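Local coordinates for protein phiAB6 tailspike (Unidentified phage, PDB 5JS4) that probably binds and fragments the exopolysaccharide of the host bacterium Acinetobacter baumannii, acting as a trimeric beta-helical tailspike of the phage, at residues 415-420 against 439-444; 492-497 against 521-526. All blocks are in the same frame, centred on the assembly; numbering follows the deposited sequence.

Contacts 1 and 2 follow one another along the chain, with centres about 15 Å apart and nearest atoms about 6 Å apart. Strand 460-469 lies between them, pairing with 438-447 on one side and with 495-498 on the other. Contact 1 is the buried one: two successive rungs in exact register, joined by direct backbone bonds and hydrophobic side chains lying side by side. Contact 2 is only partly buried. Its segments diverge, and no direct hydrogen bond crosses between them; waters bridge them instead, beside a tyrosine edge that packs on a glutamate chain. Here the parallel coil gives way to an antiparallel turn. Both contacts also touch the second subunit of the trimer.

Contact 1: residues 415-420 against 439-444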
loop_
_atom_site.group_PDB
_atom_site.type_symbol
_atom_site.label_atom_id
_atom_site.label_comp_id
_atom_site.label_asym_id
_atom_site.label_seq_id
_atom_site.Cartn_x
_atom_site.Cartn_y
_atom_site.Cartn_z
ATOM N N PHE A 415 -9.964 -8.746 -0.799
ATOM C CA PHE A 415 -9.570 -9.992 -1.434
ATOM C C PHE A 415 -8.054 -10.087 -1.389
ATOM O O PHE A 415 -7.370 -9.456 -2.189
ATOM C CB PHE A 415 -10.099 -10.034 -2.866
ATOM C CG PHE A 415 -11.595 -10.026 -2.939
ATOM C CD1 PHE A 415 -12.314 -11.206 -2.807
ATOM C CD2 PHE A 415 -12.289 -8.835 -3.088
ATOM C CE1 PHE A 415 -13.698 -11.201 -2.853
ATOM C CE2 PHE A 415 -13.672 -8.822 -3.124
ATOM C CZ PHE A 415 -14.376 -10.007 -3.007
ATOM N N HIS A 416 -7.542 -10.855 -0.428
ATOM C CA HIS A 416 -6.104 -10.925 -0.165
ATOM C C HIS A 416 -5.595 -12.353 -0.164
ATOM O O HIS A 416 -6.301 -13.267 0.245
ATOM C CB HIS A 416 -5.774 -10.329 1.207
ATOM C CG HIS A 416 -6.093 -8.872 1.343
ATOM N ND1 HIS A 416 -6.254 -8.263 2.568
ATOM C CD2 HIS A 416 -6.285 -7.907 0.415
ATOM C CE1 HIS A 416 -6.524 -6.982 2.388
ATOM N NE2 HIS A 416 -6.543 -6.739 1.091
ATOM N N ASN A 417 -4.342 -12.531 -0.575
ATOM C CA ASN A 417 -3.658 -13.818 -0.444
ATOM C C ASN A 417 -4.450 -14.945 -1.106
ATOM O O ASN A 417 -4.732 -15.965 -0.475
ATOM C CB ASN A 417 -3.400 -14.172 1.038
ATOM C CG ASN A 417 -2.605 -13.115 1.799
ATOM O OD1 ASN A 417 -2.603 -13.116 3.034
ATOM N ND2 ASN A 417 -1.914 -12.240 1.092
ATOM N N ILE A 418 -4.824 -14.748 -2.368
ATOM C CA ILE A 418 -5.579 -15.752 -3.111
ATOM C C ILE A 418 -4.747 -16.285 -4.267
ATOM O O ILE A 418 -4.210 -15.512 -5.067
ATOM C CB ILE A 418 -6.906 -15.212 -3.681
ATOM C CG1 ILE A 418 -7.697 -14.452 -2.611
ATOM C CG2 ILE A 418 -7.735 -16.369 -4.237
ATOM C CD1 ILE A 418 -8.896 -13.700 -3.152
ATOM N N TYR A 419 -4.658 -17.611 -4.338
ATOM C CA TYR A 419 -3.951 -18.324 -5.392
ATOM C C TYR A 419 -4.995 -18.970 -6.300
ATOM O O TYR A 419 -5.618 -19.960 -5.920
ATOM C CB TYR A 419 -3.060 -19.397 -4.756
ATOM C CG TYR A 419 -1.897 -19.929 -5.578
ATOM C CD1 TYR A 419 -1.893 -19.904 -6.976
ATOM C CD2 TYR A 419 -0.807 -20.499 -4.936
ATOM C CE1 TYR A 419 -0.818 -20.414 -7.698
ATOM C CE2 TYR A 419 0.264 -21.007 -5.644
ATOM C CZ TYR A 419 0.255 -20.965 -7.023
ATOM O OH TYR A 419 1.335 -21.479 -7.705
ATOM N N PHE A 420 -5.200 -18.386 -7.478
ATOM C CA PHE A 420 -6.068 -18.965 -8.503
ATOM C C PHE A 420 -5.191 -19.770 -9.464
ATOM O O PHE A 420 -4.308 -19.200 -10.110
ATOM C CB PHE A 420 -6.783 -17.873 -9.308
ATOM C CG PHE A 420 -7.667 -16.956 -8.497
ATOM C CD1 PHE A 420 -9.007 -17.255 -8.301
ATOM C CD2 PHE A 420 -7.174 -15.757 -7.992
ATOM C CE1 PHE A 420 -9.831 -16.399 -7.587
ATOM C CE2 PHE A 420 -7.993 -14.895 -7.279
ATOM C CZ PHE A 420 -9.324 -15.216 -7.079
ATOM N N PHE A 439 -7.764 -5.450 -3.425
ATOM C CA PHE A 439 -7.232 -6.697 -3.961
ATOM C C PHE A 439 -5.719 -6.660 -3.781
ATOM O O PHE A 439 -5.082 -5.712 -4.227
ATOM C CB PHE A 439 -7.562 -6.819 -5.447
ATOM C CG PHE A 439 -9.029 -6.709 -5.765
ATOM C CD1 PHE A 439 -9.640 -5.466 -5.884
ATOM C CD2 PHE A 439 -9.800 -7.850 -5.961
ATOM C CE1 PHE A 439 -10.988 -5.363 -6.187
ATOM C CE2 PHE A 439 -11.146 -7.753 -6.267
ATOM C CZ PHE A 439 -11.743 -6.509 -6.378
ATOM N N ASP A 440 -5.141 -7.673 -3.140
ATOM C CA ASP A 440 -3.704 -7.649 -2.836
ATOM C C ASP A 440 -3.129 -9.054 -2.694
ATOM O O ASP A 440 -3.761 -9.939 -2.109
ATOM C CB ASP A 440 -3.460 -6.852 -1.543
ATOM C CG ASP A 440 -2.037 -6.287 -1.430
ATOM O OD1 ASP A 440 -1.184 -6.517 -2.315
ATOM O OD2 ASP A 440 -1.772 -5.588 -0.427
ATOM N N ASN A 441 -1.919 -9.239 -3.213
ATOM C CA ASN A 441 -1.196 -10.503 -3.109
ATOM C C ASN A 441 -2.005 -11.653 -3.687
ATOM O O ASN A 441 -2.289 -12.653 -3.026
ATOM C CB ASN A 441 -0.779 -10.757 -1.660
ATOM C CG ASN A 441 0.149 -9.681 -1.134
ATOM O OD1 ASN A 441 -0.073 -9.111 -0.057
ATOM N ND2 ASN A 441 1.182 -9.375 -1.901
ATOM N N ILE A 442 -2.365 -11.472 -4.954
ATOM C CA ILE A 442 -3.163 -12.424 -5.695
ATOM C C ILE A 442 -2.292 -13.035 -6.789
ATOM O O ILE A 442 -1.433 -12.363 -7.372
ATOM C CB ILE A 442 -4.418 -11.736 -6.265
ATOM C CG1 ILE A 442 -5.400 -11.452 -5.118
ATOM C CG2 ILE A 442 -5.085 -12.586 -7.345
ATOM C CD1 ILE A 442 -6.562 -10.563 -5.486
ATOM N N ILE A 443 -2.511 -14.321 -7.038
ATOM C CA ILE A 443 -1.775 -15.068 -8.046
ATOM C C ILE A 443 -2.771 -15.614 -9.061
ATOM O O ILE A 443 -3.771 -16.229 -8.676
ATOM C CB ILE A 443 -1.003 -16.253 -7.424
ATOM C CG1 ILE A 443 -0.144 -15.796 -6.236
ATOM C CG2 ILE A 443 -0.138 -16.940 -8.475
ATOM C CD1 ILE A 443 0.377 -16.941 -5.392
ATOM N N PHE A 444 -2.510 -15.362 -10.344
ATOM C CA PHE A 444 -3.211 -16.033 -11.437
ATOM C C PHE A 444 -2.200 -16.941 -12.118
ATOM O O PHE A 444 -1.281 -16.452 -12.774
ATOM C CB PHE A 444 -3.734 -15.056 -12.501
ATOM C CG PHE A 444 -4.670 -13.993 -11.991
ATOM C CD1 PHE A 444 -5.536 -14.219 -10.926
ATOM C CD2 PHE A 444 -4.719 -12.762 -12.636
ATOM C CE1 PHE A 444 -6.403 -13.225 -10.501
ATOM C CE2 PHE A 444 -5.580 -11.767 -12.212
ATOM C CZ PHE A 444 -6.423 -12.000 -11.144
#
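Phe415 and Phe439 lie side by side and point the same way. Their ring planes are 14° apart but slid so far that they barely overlap; Phe415 CD2 meets Phe439 CE2 at 3.5 Å. This pair belongs to the tight inner side, with Ile418, Ile442, Phe420 and Phe444. Ile442 CG2 reaches the edge of the Phe420 ring, 3.7 Å from Phe420 CE2. Phe444 stands obliquely to Phe420, the planes 57° apart, with Phe420 CD2 at the Phe444 ring edge. Strands 426-430 and 451-453 pack against this inner side.

The other face is mixed. The CD1 methyl of Ile443 sits over the Tyr419 ring, 3.8 Å from its centroid, a CH-pi contact. Tyr419 CG is anti to the backbone N (chi1 -159°), which turns one face of the ring to the Ile443 CD1 methyl; its OH bonds to Glu445. The partly exposed end is looser: His416 CD2 comes nearest Asp440 at its CB, 3.6 Å away. The polar ends part company, His416 NE2 bonding to Asp438 and Asp440 OD1 to Lys463 N.

Backbone bonds tie the rungs together. Asp440 N gives to Phe415 O at 3.0 Å, and Ile443 N to Ile418 O at 2.9 Å. Asn417 N reaches Asp440 O, and Phe420 N reaches Ile443 O. At the corner, Asn417 and Asn441 align their side chains, and Asn417 packs on Thr414 of the second subunit. In-register parallel rungs with like side chains lined up along the inner side and aligned corner asparagines are the mark of a right-handed parallel beta-helix of the pectate lyase-like family.

Contact 2: residues 492-497 against 521-526; sequences TGYVKL and SVSAEG
Tyr494 and Glu525 make the closest side-chain contact. The Glu525 chain crosses the tyrosine at about a right angle, and its CG comes to the ring edge, 3.7 Å from Tyr494 CE1. Ring and carboxylate planes are 74° apart. With chi1 at -174° the ring swings away from its own backbone N and turns an edge to the Glu525 chain. His458 of the second subunit stacks on this ring. The other apolar touch is slight: Thr492 CG2 meets Val522 CG2 at 4.1 Å. Val522 also packs on Val520 of the second subunit and Val522 of the third.

Water makes the polar links. One water donates to both Thr492 O and Val522 O, the latter at 2.7 Å. Another donates to Gly493 O and Ser521 OG. A third joins Tyr494 OH to Glu525 OE2, which lies 2.8 Å from the water oxygen. A fourth donates to Val495 O and Glu525 OE1, so both carboxylate oxygens are used.

Bonds within 521-526 shape its turn. Gly526 N gives to Ser523 O at 3.0 Å, closing a type I beta turn. Ser523 OG accepts from Glu525 N at 3.0 Å, an ST turn within the same bend. Strand 519-523 turns here into antiparallel strand 526-530. The site is a beta hairpin at the end of the parallel coils of a trimeric beta-helical tailspike, where waters bridge the hairpin to segment 492-497.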
loop_
_atom_site.group_PDB
_atom_site.type_symbol
_atom_site.label_atom_id
_atom_site.label_comp_id
_atom_site.label_asym_id
_atom_site.label_seq_id
_atom_site.Cartn_x
_atom_site.Cartn_y
_atom_site.Cartn_z
ATOM N N THR A 492 -1.321 0.206 -7.101
ATOM C CA THR A 492 -0.143 0.577 -6.320
ATOM C C THR A 492 0.712 -0.601 -5.853
ATOM O O THR A 492 1.481 -0.476 -4.904
ATOM C CB THR A 492 -0.555 1.460 -5.129
ATOM O OG1 THR A 492 -1.568 0.796 -4.365
ATOM C CG2 THR A 492 -1.095 2.786 -5.630
ATOM N N GLY A 493 0.600 -1.729 -6.543
ATOM C CA GLY A 493 1.554 -2.823 -6.395
ATOM C C GLY A 493 2.076 -3.221 -7.760
ATOM O O GLY A 493 1.463 -2.913 -8.785
ATOM N N TYR A 494 3.222 -3.892 -7.786
ATOM C CA TYR A 494 3.744 -4.404 -9.041
ATOM C C TYR A 494 2.849 -5.534 -9.553
ATOM O O TYR A 494 2.416 -6.393 -8.781
ATOM C CB TYR A 494 5.184 -4.897 -8.885
ATOM C CG TYR A 494 5.801 -5.299 -10.205
ATOM C CD1 TYR A 494 6.209 -4.339 -11.125
ATOM C CD2 TYR A 494 5.953 -6.640 -10.546
ATOM C CE1 TYR A 494 6.757 -4.703 -12.345
ATOM C CE2 TYR A 494 6.500 -7.013 -11.762
ATOM C CZ TYR A 494 6.901 -6.040 -12.658
ATOM O OH TYR A 494 7.443 -6.403 -13.869
ATOM N N VAL A 495 2.563 -5.515 -10.853
ATOM C CA VAL A 495 1.821 -6.591 -11.502
ATOM C C VAL A 495 2.783 -7.345 -12.418
ATOM O O VAL A 495 3.194 -6.835 -13.464
ATOM C CB VAL A 495 0.611 -6.060 -12.301
ATOM C CG1 VAL A 495 -0.107 -7.193 -13.023
ATOM C CG2 VAL A 495 -0.355 -5.332 -11.380
ATOM N N LYS A 496 3.152 -8.554 -12.004
ATOM C CA LYS A 496 4.023 -9.421 -12.793
ATOM C C LYS A 496 3.203 -10.063 -13.909
ATOM O O LYS A 496 2.157 -10.660 -13.646
ATOM C CB LYS A 496 4.649 -10.498 -11.905
ATOM C CG LYS A 496 5.641 -11.420 -12.599
ATOM C CD LYS A 496 6.970 -10.736 -12.866
ATOM C CE LYS A 496 7.995 -11.708 -13.428
ATOM N NZ LYS A 496 9.315 -11.053 -13.622
ATOM N N LEU A 497 3.686 -9.935 -15.144
ATOM C CA LEU A 497 2.997 -10.462 -16.322
ATOM C C LEU A 497 3.904 -11.445 -17.057
ATOM O O LEU A 497 4.975 -11.067 -17.539
ATOM C CB LEU A 497 2.610 -9.323 -17.263
ATOM C CG LEU A 497 1.732 -8.214 -16.675
ATOM C CD1 LEU A 497 1.716 -7.000 -17.591
ATOM C CD2 LEU A 497 0.317 -8.705 -16.411
ATOM N N SER A 521 -1.052 4.918 -10.689
ATOM C CA SER A 521 -0.297 3.681 -10.816
ATOM C C SER A 521 1.101 3.923 -10.260
ATOM O O SER A 521 1.789 4.845 -10.691
ATOM C CB SER A 521 -0.238 3.236 -12.278
ATOM O OG SER A 521 0.250 1.911 -12.397
ATOM N N VAL A 522 1.494 3.110 -9.283
ATOM C CA VAL A 522 2.788 3.253 -8.619
ATOM C C VAL A 522 3.475 1.899 -8.545
ATOM O O VAL A 522 2.948 0.964 -7.950
ATOM C CB VAL A 522 2.631 3.804 -7.186
ATOM C CG1 VAL A 522 3.988 3.931 -6.493
ATOM C CG2 VAL A 522 1.911 5.143 -7.207
ATOM N N SER A 523 4.645 1.808 -9.166
ATOM C CA SER A 523 5.500 0.635 -9.054
ATOM C C SER A 523 6.897 1.024 -9.503
ATOM O O SER A 523 7.138 2.167 -9.881
ATOM C CB SER A 523 4.980 -0.510 -9.927
ATOM O OG SER A 523 5.304 -0.292 -11.287
ATOM N N ALA A 524 7.810 0.061 -9.494
ATOM C CA ALA A 524 9.154 0.298 -10.005
ATOM C C ALA A 524 9.161 0.680 -11.488
ATOM O O ALA A 524 10.152 1.216 -11.976
ATOM C CB ALA A 524 10.024 -0.922 -9.772
ATOM N N GLU A 525 8.061 0.398 -12.191
ATOM C CA GLU A 525 7.906 0.765 -13.604
ATOM C C GLU A 525 7.670 2.260 -13.801
ATOM O O GLU A 525 7.886 2.784 -14.889
ATOM C CB GLU A 525 6.724 0.019 -14.234
ATOM C CG GLU A 525 6.806 -1.496 -14.192
ATOM C CD GLU A 525 5.619 -2.155 -14.875
ATOM O OE1 GLU A 525 4.464 -1.791 -14.563
ATOM O OE2 GLU A 525 5.837 -3.041 -15.725
ATOM N N GLY A 526 7.197 2.940 -12.759
ATOM C CA GLY A 526 6.883 4.358 -12.860
ATOM C C GLY A 526 5.801 4.797 -11.897
ATOM O O GLY A 526 5.120 3.975 -11.276
HETATM O O HOH W 1 4.177 -0.165 -5.784
HETATM O O HOH W 2 1.063 -0.549 -10.987
HETATM O O HOH W 3 8.217 -4.487 -15.586
HETATM O O HOH W 4 2.787 -4.462 -14.804
HETATM O O HOH W 5 3.073 -2.473 -12.034
#